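Local atomic coordinates of phosphoacetylglucosamine mutase (Aspergillus lentulus, PDB entry 5O9X), a protein that catalyses the interconversion of N-acetylglucosamine 6-phosphate and N-acetylglucosamine 1-phosphate, a mutase step on the route to UDP-N-acetylglucosamine. Residues A[25-30]-A[94-99]; A[44-49]-A[76-81]; A[216-221]-A[255-260]; A[279-284]-A[288-293]. The protein carries 1 engineered substitution. All coordinates share one frame; numbering follows the deposited sequence.

Interaction 1 of 4, residues A[25-30]-A[94-99]; sequences FQYGTA and AYATKL. With G16 (1,6-di-O-phosphono-alpha-D-glucopyranose), chain B.
Between F25 and Y27 the irregular 25-30 segment passes the helix 94-99 in an extended course and then turns away, carried off by G28 at phi 75°, so that the contact rests on F25, Y27, A96 and T97. The carbonyl oxygen F25 O lies 3.6 Å from T97 CG2, a van der Waals touch. T97 is the side chain that faces two ways. With chi1 at -58°, OG1 sits beside the backbone N and CG2 is anti to it; the methyl faces F25 and the hydroxyl donates to E93 O one turn earlier. The same oxygen then accepts a proton from a water 3.0 Å from T97 OG1, and that water takes the amide hydrogen of Y27, with Y27 N 2.8 Å from it. A threonine suits this place because it offers a methyl, an acceptor and a donor within one short side chain. Beside this water bridge, Y27 CB packs 3.8 Å from T97 OG1, and the ring brings Y27 CD1 within 4.1 Å of A96 CB. The small alanine lets the ring come close to the helix surface. Further along, T29 OG1 donates to O3P of the bound glucose bisphosphate at 2.6 Å, which ties this loop to the active site. The Y27 ring meets F32 edge-to-face, A96 and T97 also rest on F32, and L99 leans on A45 of helix 40-56: the loop brushes helix 91-101 with F25 and Y27 before entering strand 32-35, an outer strand of the first domain's sheet.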
# COMPACT_ATOMS: atom_id res chain seq x y z
N PHE A 25 10.12 -3.71 -20.40
CA PHE A 25 9.53 -3.77 -19.07
C PHE A 25 10.08 -2.66 -18.18
O PHE A 25 11.22 -2.26 -18.32
CB PHE A 25 9.79 -5.14 -18.44
CG PHE A 25 9.34 -6.27 -19.30
CD1 PHE A 25 7.98 -6.53 -19.49
CD2 PHE A 25 10.29 -7.09 -19.95
CE1 PHE A 25 7.55 -7.59 -20.28
CE2 PHE A 25 9.86 -8.14 -20.77
CZ PHE A 25 8.49 -8.40 -20.93
N GLN A 26 9.23 -2.10 -17.30
CA GLN A 26 9.68 -1.08 -16.38
C GLN A 26 9.17 -1.45 -14.99
O GLN A 26 8.09 -2.04 -14.85
CB GLN A 26 9.20 0.31 -16.83
CG GLN A 26 7.74 0.30 -17.29
CD GLN A 26 7.16 1.69 -17.61
OE1 GLN A 26 7.48 2.28 -18.66
NE2 GLN A 26 6.26 2.19 -16.71
N TYR A 27 9.92 -1.08 -13.95
CA TYR A 27 9.55 -1.44 -12.58
C TYR A 27 8.25 -0.71 -12.09
O TYR A 27 7.44 -1.29 -11.36
CB TYR A 27 10.74 -1.20 -11.65
CG TYR A 27 10.64 -1.88 -10.32
CD1 TYR A 27 11.08 -3.22 -10.16
CD2 TYR A 27 10.12 -1.20 -9.20
CE1 TYR A 27 11.00 -3.83 -8.93
CE2 TYR A 27 10.06 -1.81 -7.93
CZ TYR A 27 10.49 -3.12 -7.81
OH TYR A 27 10.42 -3.81 -6.61
N GLY A 28 8.05 0.52 -12.51
CA GLY A 28 6.76 1.21 -12.22
C GLY A 28 6.70 1.65 -10.76
O GLY A 28 7.72 1.70 -10.03
N THR A 29 5.51 1.96 -10.32
CA THR A 29 5.30 2.53 -8.99
C THR A 29 5.62 1.49 -7.91
O THR A 29 6.18 1.85 -6.83
CB THR A 29 3.82 2.95 -8.90
OG1 THR A 29 3.57 3.94 -9.90
CG2 THR A 29 3.50 3.61 -7.55
N ALA A 30 5.16 0.25 -8.13
CA ALA A 30 5.23 -0.84 -7.10
C ALA A 30 5.83 -2.17 -7.59
O ALA A 30 5.65 -3.18 -6.93
CB ALA A 30 3.82 -1.09 -6.51
N ALA A 94 16.63 -0.47 -10.84
CA ALA A 94 17.43 -0.54 -12.09
C ALA A 94 18.02 -1.90 -12.38
O ALA A 94 18.06 -2.32 -13.56
CB ALA A 94 18.56 0.51 -12.14
N TYR A 95 18.55 -2.56 -11.37
CA TYR A 95 19.07 -3.91 -11.59
C TYR A 95 17.94 -4.87 -12.03
O TYR A 95 18.11 -5.70 -12.94
CB TYR A 95 19.69 -4.46 -10.33
CG TYR A 95 20.77 -3.59 -9.70
CD1 TYR A 95 21.69 -2.86 -10.50
CD2 TYR A 95 20.92 -3.56 -8.31
CE1 TYR A 95 22.68 -2.08 -9.91
CE2 TYR A 95 21.92 -2.80 -7.71
CZ TYR A 95 22.81 -2.08 -8.51
OH TYR A 95 23.77 -1.31 -7.90
N ALA A 96 16.77 -4.76 -11.36
CA ALA A 96 15.66 -5.66 -11.73
C ALA A 96 15.32 -5.46 -13.17
O ALA A 96 15.05 -6.41 -13.89
CB ALA A 96 14.46 -5.38 -10.86
N THR A 97 15.27 -4.17 -13.58
CA THR A 97 14.82 -3.80 -14.92
C THR A 97 15.85 -4.26 -15.96
O THR A 97 15.49 -4.64 -17.09
CB THR A 97 14.61 -2.28 -14.97
OG1 THR A 97 13.66 -1.92 -13.99
CG2 THR A 97 14.18 -1.76 -16.33
N LYS A 98 17.13 -4.32 -15.56
CA LYS A 98 18.16 -4.79 -16.51
C LYS A 98 17.97 -6.30 -16.70
O LYS A 98 17.99 -6.78 -17.82
CB LYS A 98 19.54 -4.46 -15.93
CG LYS A 98 20.72 -4.88 -16.80
CD LYS A 98 21.99 -5.00 -15.94
CE LYS A 98 22.62 -3.64 -15.63
NZ LYS A 98 23.60 -3.30 -16.69
N LEU A 99 17.75 -7.06 -15.62
CA LEU A 99 17.53 -8.47 -15.79
C LEU A 99 16.26 -8.74 -16.60
O LEU A 99 16.24 -9.63 -17.47
CB LEU A 99 17.48 -9.23 -14.45
CG LEU A 99 18.79 -9.47 -13.72
CD1 LEU A 99 18.52 -9.78 -12.24
CD2 LEU A 99 19.54 -10.63 -14.41
C1 G16 B . 0.21 0.91 -6.06
C2 G16 B . 1.17 1.61 -5.11
C3 G16 B . 0.49 2.89 -4.52
C4 G16 B . -0.02 3.86 -5.57
C5 G16 B . -0.97 3.10 -6.48
C6 G16 B . -1.35 3.84 -7.75
O1 G16 B . -0.94 0.48 -5.33
O2 G16 B . 1.67 0.75 -4.03
O3 G16 B . 1.38 3.44 -3.63
O4 G16 B . -0.78 5.03 -5.03
O5 G16 B . -0.34 1.94 -7.06
O6 G16 B . -0.08 4.10 -8.50
P G16 B . -0.17 4.78 -9.97
O1P G16 B . -1.04 6.05 -9.87
O2P G16 B . -0.87 3.78 -10.91
O3P G16 B . 1.27 5.00 -10.48
P' G16 B . -1.40 -1.09 -5.23
O1X G16 B . -0.11 -1.96 -5.19
O2X G16 B . -2.12 -1.44 -6.57
O3X G16 B . -2.39 -1.22 -4.13
O HOH W 1 12.09 0.56 -14.65

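Interaction 2 of 4, residues A[44-49]-A[76-81]; sequences YAVGLL and NGVKLV
V46 and V78 each set CG1 anti to the backbone N, at chi1 173° and -154°, and this directs one methyl from the helix and one from the strand at each other; L80, whose CG lies anti to its carbonyl carbon instead, swings its isobutyl end to the same methyl. V46 CG1 is therefore the focus. It sits 3.9 Å from V78 CG1 and 3.7 Å from L80 CD1, and it also reaches L80 CG and L80 CD2, so the leucine's fork is spread over a single methyl. The V46 and L80 side chains run past each other in opposite directions. One helical turn on, L49 CD2 approaches L80 CD1 more loosely, at 4.4 Å. The helix and strand segments run 9.9 Å apart and almost parallel, 5° between their directions, with V46 CA 7.7 Å from V78 CA. This is the seam between the sheet and one helical layer of the alpha/beta/alpha domain I of the phosphohexomutase family: helix 40-56 makes the beta-alpha-beta crossover from strand 32-35 to strand 61-66, and strand 75-81 is the strand between those two, so the helix covers it. Branched aliphatic residues suit such a seam, the valine on the strand because beta branching is easily borne there. K79 points to the other side of the sheet, against T164 and H168 of helix 164-176. At the start of the strand N76 OD1 accepts from G77 N at 2.8 Å, while N76 ND2 binds S137. L49 continues onto W92, Y95 and A96 of helix 91-101.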
# COMPACT_ATOMS: atom_id res chain seq x y z
N TYR A 44 10.89 -14.79 -13.84
CA TYR A 44 12.15 -15.56 -13.84
C TYR A 44 13.30 -14.60 -13.49
O TYR A 44 14.10 -14.90 -12.62
CB TYR A 44 12.39 -16.19 -15.22
CG TYR A 44 13.55 -17.13 -15.22
CD1 TYR A 44 13.44 -18.39 -14.66
CD2 TYR A 44 14.81 -16.69 -15.66
CE1 TYR A 44 14.53 -19.25 -14.59
CE2 TYR A 44 15.92 -17.55 -15.61
CZ TYR A 44 15.76 -18.82 -15.10
OH TYR A 44 16.86 -19.66 -15.03
N ALA A 45 13.34 -13.43 -14.13
CA ALA A 45 14.33 -12.38 -13.83
C ALA A 45 14.31 -11.94 -12.35
O ALA A 45 15.36 -11.77 -11.67
CB ALA A 45 14.08 -11.17 -14.72
N VAL A 46 13.08 -11.75 -11.85
CA VAL A 46 12.93 -11.40 -10.44
C VAL A 46 13.50 -12.47 -9.47
O VAL A 46 14.04 -12.11 -8.41
CB VAL A 46 11.45 -11.03 -10.11
CG1 VAL A 46 11.27 -10.83 -8.62
CG2 VAL A 46 11.08 -9.71 -10.82
N GLY A 47 13.37 -13.76 -9.83
CA GLY A 47 13.93 -14.84 -8.98
C GLY A 47 15.47 -14.67 -8.92
O GLY A 47 16.10 -14.76 -7.88
N LEU A 48 16.06 -14.41 -10.07
CA LEU A 48 17.51 -14.06 -10.13
C LEU A 48 17.90 -12.87 -9.26
O LEU A 48 18.85 -12.99 -8.45
CB LEU A 48 17.85 -13.84 -11.60
CG LEU A 48 18.22 -15.08 -12.43
CD1 LEU A 48 17.55 -16.40 -12.13
CD2 LEU A 48 18.16 -14.76 -13.91
N LEU A 49 17.17 -11.77 -9.37
CA LEU A 49 17.40 -10.58 -8.54
C LEU A 49 17.25 -10.83 -7.03
O LEU A 49 18.09 -10.39 -6.25
CB LEU A 49 16.50 -9.45 -8.97
CG LEU A 49 16.99 -8.16 -8.28
CD1 LEU A 49 18.29 -7.63 -8.89
CD2 LEU A 49 15.94 -7.11 -8.33
N ASN A 76 -1.14 -9.51 -13.50
CA ASN A 76 -0.44 -9.95 -12.33
C ASN A 76 0.84 -9.15 -12.23
O ASN A 76 1.04 -8.18 -13.03
CB ASN A 76 -0.22 -11.49 -12.28
CG ASN A 76 -0.29 -12.03 -10.84
OD1 ASN A 76 -0.03 -11.26 -9.90
ND2 ASN A 76 -0.70 -13.33 -10.63
N GLY A 77 1.66 -9.43 -11.24
CA GLY A 77 2.85 -8.62 -11.06
C GLY A 77 3.69 -9.20 -9.98
O GLY A 77 3.34 -10.20 -9.33
N VAL A 78 4.82 -8.58 -9.75
CA VAL A 78 5.77 -9.17 -8.76
C VAL A 78 6.47 -8.04 -8.09
O VAL A 78 7.17 -7.26 -8.79
CB VAL A 78 6.90 -10.03 -9.39
CG1 VAL A 78 7.38 -11.04 -8.40
CG2 VAL A 78 6.47 -10.76 -10.60
N LYS A 79 6.22 -7.96 -6.77
CA LYS A 79 6.84 -7.03 -5.80
C LYS A 79 7.97 -7.60 -4.92
O LYS A 79 7.75 -8.62 -4.23
CB LYS A 79 5.77 -6.60 -4.83
CG LYS A 79 6.09 -5.22 -4.35
CD LYS A 79 5.01 -4.64 -3.49
CE LYS A 79 5.14 -5.17 -2.09
NZ LYS A 79 4.15 -4.42 -1.28
N LEU A 80 9.14 -6.94 -4.90
CA LEU A 80 10.21 -7.36 -3.96
C LEU A 80 10.13 -6.72 -2.53
O LEU A 80 9.80 -5.54 -2.37
CB LEU A 80 11.57 -7.23 -4.59
CG LEU A 80 11.64 -8.24 -5.73
CD1 LEU A 80 11.76 -7.51 -7.07
CD2 LEU A 80 12.81 -9.16 -5.45
N VAL A 81 10.47 -7.51 -1.53
CA VAL A 81 10.40 -7.11 -0.11
C VAL A 81 11.80 -7.29 0.51
O VAL A 81 12.31 -8.38 0.55
CB VAL A 81 9.36 -7.93 0.72
CG1 VAL A 81 9.24 -7.35 2.16
CG2 VAL A 81 7.99 -7.88 0.03

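Interaction 3 of 4, residues A[216-221]-A[255-260]; sequences CANGVG and FECGAD
C257 leaves the backbone toward A217, its CB still too far away to touch, and only the sulfur closes the gap. With chi1 at 62°, SG is held between the backbone N and the carbonyl carbon, which brings it against the turn that carries A217. There C257 SG lies 3.7 Å from A217 CA, and the amide end of N218 rests against it too; within its own segment, F255 O is 3.5 Å from C257 SG. The residue after the cysteine completes the contact: G258 CA is 3.6 Å from A217 CB, the A217 CA and G258 CA atoms 4.1 Å apart. G258 has phi 100°, where a side chain would press on the carbonyl before it and on the alanine methyl; the glycine, having none, lets its CA come up against that methyl. Within 216-221, C216 to G219 form a type I' beta turn, closed by G219 N to C216 O at 2.9 Å, and the segment joins strand 212-215 to helix 221-231 of domain II. Asparagine is at home in the left-handed backbone of such a turn, as N218 is here. G258 in turn occupies the N-cap of helix 259-265. D215 links the two loops, one carboxylate oxygen accepting from A217 N and the other from G258 N, while N218 makes a backbone bond with N244 and the side chain of C257 also packs on N244.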
# COMPACT_ATOMS: atom_id res chain seq x y z
N CYS A 216 -14.60 -7.23 0.72
CA CYS A 216 -13.24 -7.81 0.66
C CYS A 216 -12.79 -8.06 -0.79
O CYS A 216 -11.79 -8.83 -1.06
CB CYS A 216 -13.10 -9.09 1.51
SG CYS A 216 -13.31 -8.78 3.28
N ALA A 217 -13.45 -7.34 -1.70
CA ALA A 217 -12.97 -7.23 -3.09
C ALA A 217 -12.91 -8.57 -3.82
O ALA A 217 -12.26 -8.70 -4.91
CB ALA A 217 -11.58 -6.47 -3.14
N ASN A 218 -13.59 -9.58 -3.25
CA ASN A 218 -13.50 -11.04 -3.73
C ASN A 218 -12.05 -11.53 -3.79
O ASN A 218 -11.68 -12.33 -4.68
CB ASN A 218 -14.17 -11.19 -5.11
CG ASN A 218 -15.63 -10.80 -5.09
OD1 ASN A 218 -16.12 -9.89 -5.89
ND2 ASN A 218 -16.33 -11.39 -4.16
N GLY A 219 -11.20 -10.97 -2.89
CA GLY A 219 -9.78 -11.35 -2.84
C GLY A 219 -9.39 -12.10 -1.58
O GLY A 219 -10.24 -12.36 -0.72
N VAL A 220 -8.07 -12.34 -1.45
CA VAL A 220 -7.45 -13.09 -0.39
C VAL A 220 -7.75 -12.43 0.98
O VAL A 220 -7.85 -13.13 1.97
CB VAL A 220 -5.91 -13.18 -0.58
CG1 VAL A 220 -5.22 -11.81 -0.61
CG2 VAL A 220 -5.34 -14.20 0.39
N GLY A 221 -8.03 -11.13 0.99
CA GLY A 221 -8.39 -10.52 2.29
C GLY A 221 -9.65 -11.06 2.92
O GLY A 221 -9.77 -10.97 4.15
N PHE A 255 -13.93 -6.51 -8.84
CA PHE A 255 -14.88 -6.31 -9.94
C PHE A 255 -16.12 -5.72 -9.40
O PHE A 255 -16.79 -6.36 -8.62
CB PHE A 255 -15.15 -7.61 -10.78
CG PHE A 255 -16.20 -7.39 -11.87
CD1 PHE A 255 -15.86 -6.73 -13.07
CD2 PHE A 255 -17.52 -7.79 -11.65
CE1 PHE A 255 -16.86 -6.51 -14.04
CE2 PHE A 255 -18.51 -7.56 -12.60
CZ PHE A 255 -18.18 -6.89 -13.79
N GLU A 256 -16.40 -4.46 -9.73
CA GLU A 256 -17.56 -3.74 -9.15
C GLU A 256 -17.58 -3.71 -7.61
O GLU A 256 -18.67 -3.59 -6.97
CB GLU A 256 -18.87 -4.23 -9.74
CG GLU A 256 -18.77 -4.16 -11.27
CD GLU A 256 -20.14 -4.30 -11.95
OE1 GLU A 256 -21.02 -4.98 -11.40
OE2 GLU A 256 -20.32 -3.75 -13.02
N CYS A 257 -16.39 -3.81 -7.02
CA CYS A 257 -16.27 -3.73 -5.54
C CYS A 257 -14.76 -3.58 -5.24
O CYS A 257 -13.91 -3.66 -6.17
CB CYS A 257 -16.82 -4.97 -4.80
SG CYS A 257 -15.96 -6.52 -5.21
N GLY A 258 -14.44 -3.36 -3.96
CA GLY A 258 -13.01 -3.19 -3.58
C GLY A 258 -12.74 -1.67 -3.44
O GLY A 258 -13.44 -0.85 -4.00
N ALA A 259 -11.67 -1.33 -2.73
CA ALA A 259 -11.36 0.09 -2.35
C ALA A 259 -11.15 0.87 -3.61
O ALA A 259 -11.44 2.02 -3.66
CB ALA A 259 -10.06 0.13 -1.52
N ASP A 260 -10.53 0.27 -4.64
CA ASP A 260 -10.24 1.12 -5.85
C ASP A 260 -11.53 1.55 -6.62
O ASP A 260 -11.73 2.69 -7.03
CB ASP A 260 -9.30 0.36 -6.82
CG ASP A 260 -8.99 1.21 -8.04
OD1 ASP A 260 -8.37 2.30 -7.86
OD2 ASP A 260 -9.45 0.83 -9.17

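Interaction 4 of 4, residues A[279-284]-A[288-293]; sequences RCASLD and DRILYY. Unlike the reference sequence in segment 288-293: L291 (reference Val). With G16 (1,6-di-O-phosphono-alpha-D-glucopyranose), chain B.
C280 and Y293 form a hydrogen-bonded antiparallel pair: C280 N reaches Y293 O at 2.9 Å, and Y293 N meets C280 O at 2.9 Å. Two residues on, S282 N gives its proton to L291 O at 2.8 Å, and L291 N returns one to S282 O at 3.1 Å, so every N-H and C=O of these two pairs is used. Between them A281 sets its methyl over the centre of the Y292 ring, a CH-pi contact that the short alanine makes with its methyl alone, while the R279 chain lies at that ring's edge. The polar ends of R279 and Y292 are met by E436, and the arginine also donates to the backbone carbonyls of K209 and G210. On the other side of the sheet the C280 CB lies over the face of the Y293 ring, whose OH comes 2.6 Å from S282 OG, itself hydrogen-bonded to D215. At the bend, D284 OD1 takes D288 N at 3.0 Å and, weakly, R289 N. The D284 and R289 side chains cross at about a right angle, and D284 OD2 lies well out of the guanidinium plane, 3.6 Å from R289 NE, a long charge-only salt bridge. R289 directs N-H groups to the ligand instead: R289 NE binds O3X of the bisphosphate at 3.0 Å and NH2 binds O1 from the guanidinium edge, while NH1 has a weak, long ion pair with D260. A beta hairpin whose turn carries the aspartates D284, D286 and D288 followed by arginine is the DGDxDR loop of the alpha-D-phosphohexomutases, which in relatives holds the catalytic magnesium.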
# COMPACT_ATOMS: atom_id res chain seq x y z
N ARG A 279 -21.81 1.38 9.25
CA ARG A 279 -20.39 1.77 8.99
C ARG A 279 -19.81 0.69 8.06
O ARG A 279 -19.91 -0.51 8.40
CB ARG A 279 -19.63 1.75 10.30
CG ARG A 279 -18.13 2.17 10.24
CD ARG A 279 -17.62 2.42 11.64
NE ARG A 279 -17.42 1.18 12.49
CZ ARG A 279 -18.27 0.74 13.45
NH1 ARG A 279 -19.43 1.35 13.66
NH2 ARG A 279 -17.97 -0.36 14.14
N CYS A 280 -19.24 1.10 6.90
CA CYS A 280 -18.67 0.14 5.94
C CYS A 280 -17.20 0.45 5.65
O CYS A 280 -16.75 1.59 5.81
CB CYS A 280 -19.42 0.24 4.62
SG CYS A 280 -21.21 -0.16 4.80
N ALA A 281 -16.51 -0.53 5.08
CA ALA A 281 -15.15 -0.30 4.54
C ALA A 281 -14.91 -1.24 3.38
O ALA A 281 -15.62 -2.25 3.23
CB ALA A 281 -14.13 -0.51 5.63
N SER A 282 -13.97 -0.88 2.52
CA SER A 282 -13.62 -1.79 1.42
C SER A 282 -12.12 -1.99 1.43
O SER A 282 -11.38 -1.03 1.53
CB SER A 282 -13.98 -1.10 0.11
OG SER A 282 -15.38 -1.28 -0.19
N LEU A 283 -11.68 -3.26 1.34
CA LEU A 283 -10.29 -3.59 1.12
C LEU A 283 -10.09 -3.72 -0.39
O LEU A 283 -11.04 -3.69 -1.13
CB LEU A 283 -10.02 -5.03 1.68
CG LEU A 283 -10.30 -5.19 3.18
CD1 LEU A 283 -9.98 -6.61 3.64
CD2 LEU A 283 -9.49 -4.14 3.99
N ASP A 284 -8.86 -3.89 -0.84
CA ASP A 284 -8.69 -4.25 -2.26
C ASP A 284 -8.26 -5.72 -2.37
O ASP A 284 -8.25 -6.43 -1.36
CB ASP A 284 -7.80 -3.23 -3.05
CG ASP A 284 -6.38 -3.28 -2.63
OD1 ASP A 284 -6.09 -3.89 -1.54
OD2 ASP A 284 -5.52 -2.71 -3.37
N ASP A 288 -4.22 -4.46 0.71
CA ASP A 288 -3.28 -3.48 1.12
C ASP A 288 -3.75 -2.03 0.94
O ASP A 288 -2.95 -1.08 0.99
CB ASP A 288 -1.93 -3.75 0.44
CG ASP A 288 -0.77 -3.28 1.34
OD1 ASP A 288 -0.95 -3.15 2.59
OD2 ASP A 288 0.24 -2.97 0.77
N ARG A 289 -5.05 -1.88 0.76
CA ARG A 289 -5.72 -0.56 0.80
C ARG A 289 -6.98 -0.75 1.62
O ARG A 289 -7.64 -1.81 1.50
CB ARG A 289 -6.18 -0.14 -0.60
CG ARG A 289 -5.03 0.15 -1.55
CD ARG A 289 -5.66 0.63 -2.88
NE ARG A 289 -4.62 0.75 -3.92
CZ ARG A 289 -4.84 1.34 -5.09
NH1 ARG A 289 -6.04 1.82 -5.37
NH2 ARG A 289 -3.91 1.38 -6.02
N ILE A 290 -7.36 0.29 2.38
CA ILE A 290 -8.70 0.28 2.97
C ILE A 290 -9.30 1.70 2.86
O ILE A 290 -8.60 2.67 3.10
CB ILE A 290 -8.69 -0.16 4.42
CG1 ILE A 290 -10.14 -0.23 4.99
CG2 ILE A 290 -7.67 0.61 5.25
CD1 ILE A 290 -10.22 -1.02 6.25
N LEU A 291 -10.56 1.79 2.45
CA LEU A 291 -11.37 2.94 2.90
C LEU A 291 -12.66 2.70 3.48
O LEU A 291 -13.16 1.62 3.38
CB LEU A 291 -11.61 3.96 1.90
CG LEU A 291 -11.81 3.93 0.51
CD1 LEU A 291 -10.28 4.12 0.44
CD2 LEU A 291 -12.55 2.65 0.19
N TYR A 292 -13.18 3.73 4.11
CA TYR A 292 -14.43 3.62 4.85
C TYR A 292 -15.46 4.44 4.15
O TYR A 292 -15.11 5.38 3.41
CB TYR A 292 -14.18 4.27 6.29
CG TYR A 292 -13.86 3.20 7.36
CD1 TYR A 292 -12.54 2.62 7.42
CD2 TYR A 292 -14.85 2.75 8.25
CE1 TYR A 292 -12.22 1.63 8.38
CE2 TYR A 292 -14.56 1.79 9.27
CZ TYR A 292 -13.24 1.22 9.30
OH TYR A 292 -12.87 0.32 10.29
N TYR A 293 -16.75 4.19 4.44
CA TYR A 293 -17.83 4.95 3.83
C TYR A 293 -19.12 4.52 4.51
O TYR A 293 -19.16 3.52 5.24
CB TYR A 293 -17.95 4.71 2.29
CG TYR A 293 -17.94 3.24 1.91
CD1 TYR A 293 -19.18 2.49 1.70
CD2 TYR A 293 -16.70 2.58 1.74
CE1 TYR A 293 -19.12 1.13 1.34
CE2 TYR A 293 -16.65 1.24 1.36
CZ TYR A 293 -17.87 0.51 1.19
OH TYR A 293 -17.76 -0.82 0.79
C1 G16 B . 0.21 0.91 -6.06
C2 G16 B . 1.17 1.61 -5.11
C3 G16 B . 0.49 2.89 -4.52
C4 G16 B . -0.02 3.86 -5.57
C5 G16 B . -0.97 3.10 -6.48
C6 G16 B . -1.35 3.84 -7.75
O1 G16 B . -0.94 0.48 -5.33
O2 G16 B . 1.67 0.75 -4.03
O3 G16 B . 1.38 3.44 -3.63
O4 G16 B . -0.78 5.03 -5.03
O5 G16 B . -0.34 1.94 -7.06
O6 G16 B . -0.08 4.10 -8.50
P G16 B . -0.17 4.78 -9.97
O1P G16 B . -1.04 6.05 -9.87
O2P G16 B . -0.87 3.78 -10.91
O3P G16 B . 1.27 5.00 -10.48
P' G16 B . -1.40 -1.09 -5.23
O1X G16 B . -0.11 -1.96 -5.19
O2X G16 B . -2.12 -1.44 -6.57
O3X G16 B . -2.39 -1.22 -4.13

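Overall arrangement
Interactions 1 and 2 belong to the first domain and touch: their centres are about 9 Å apart, and A96 CB packs on L49 CD2 at 3.4 Å where helices 91-101 and 40-56 meet. Interactions 3 and 4, in the second domain, are equally close; A259 N probably bonds L283 O at 2.9 Å, joining the capped helix to the hairpin. Between the pairs, interactions 1 and 4 have centres about 30 Å apart but nearest atoms about 8 Å apart, and interactions 2 and 4 approach to about 5 Å at their nearest atoms without touching. T29 of interaction 1 binds the phosphate on O6 and R289 of interaction 4 the one on O1, so the ligand bridges the two domains.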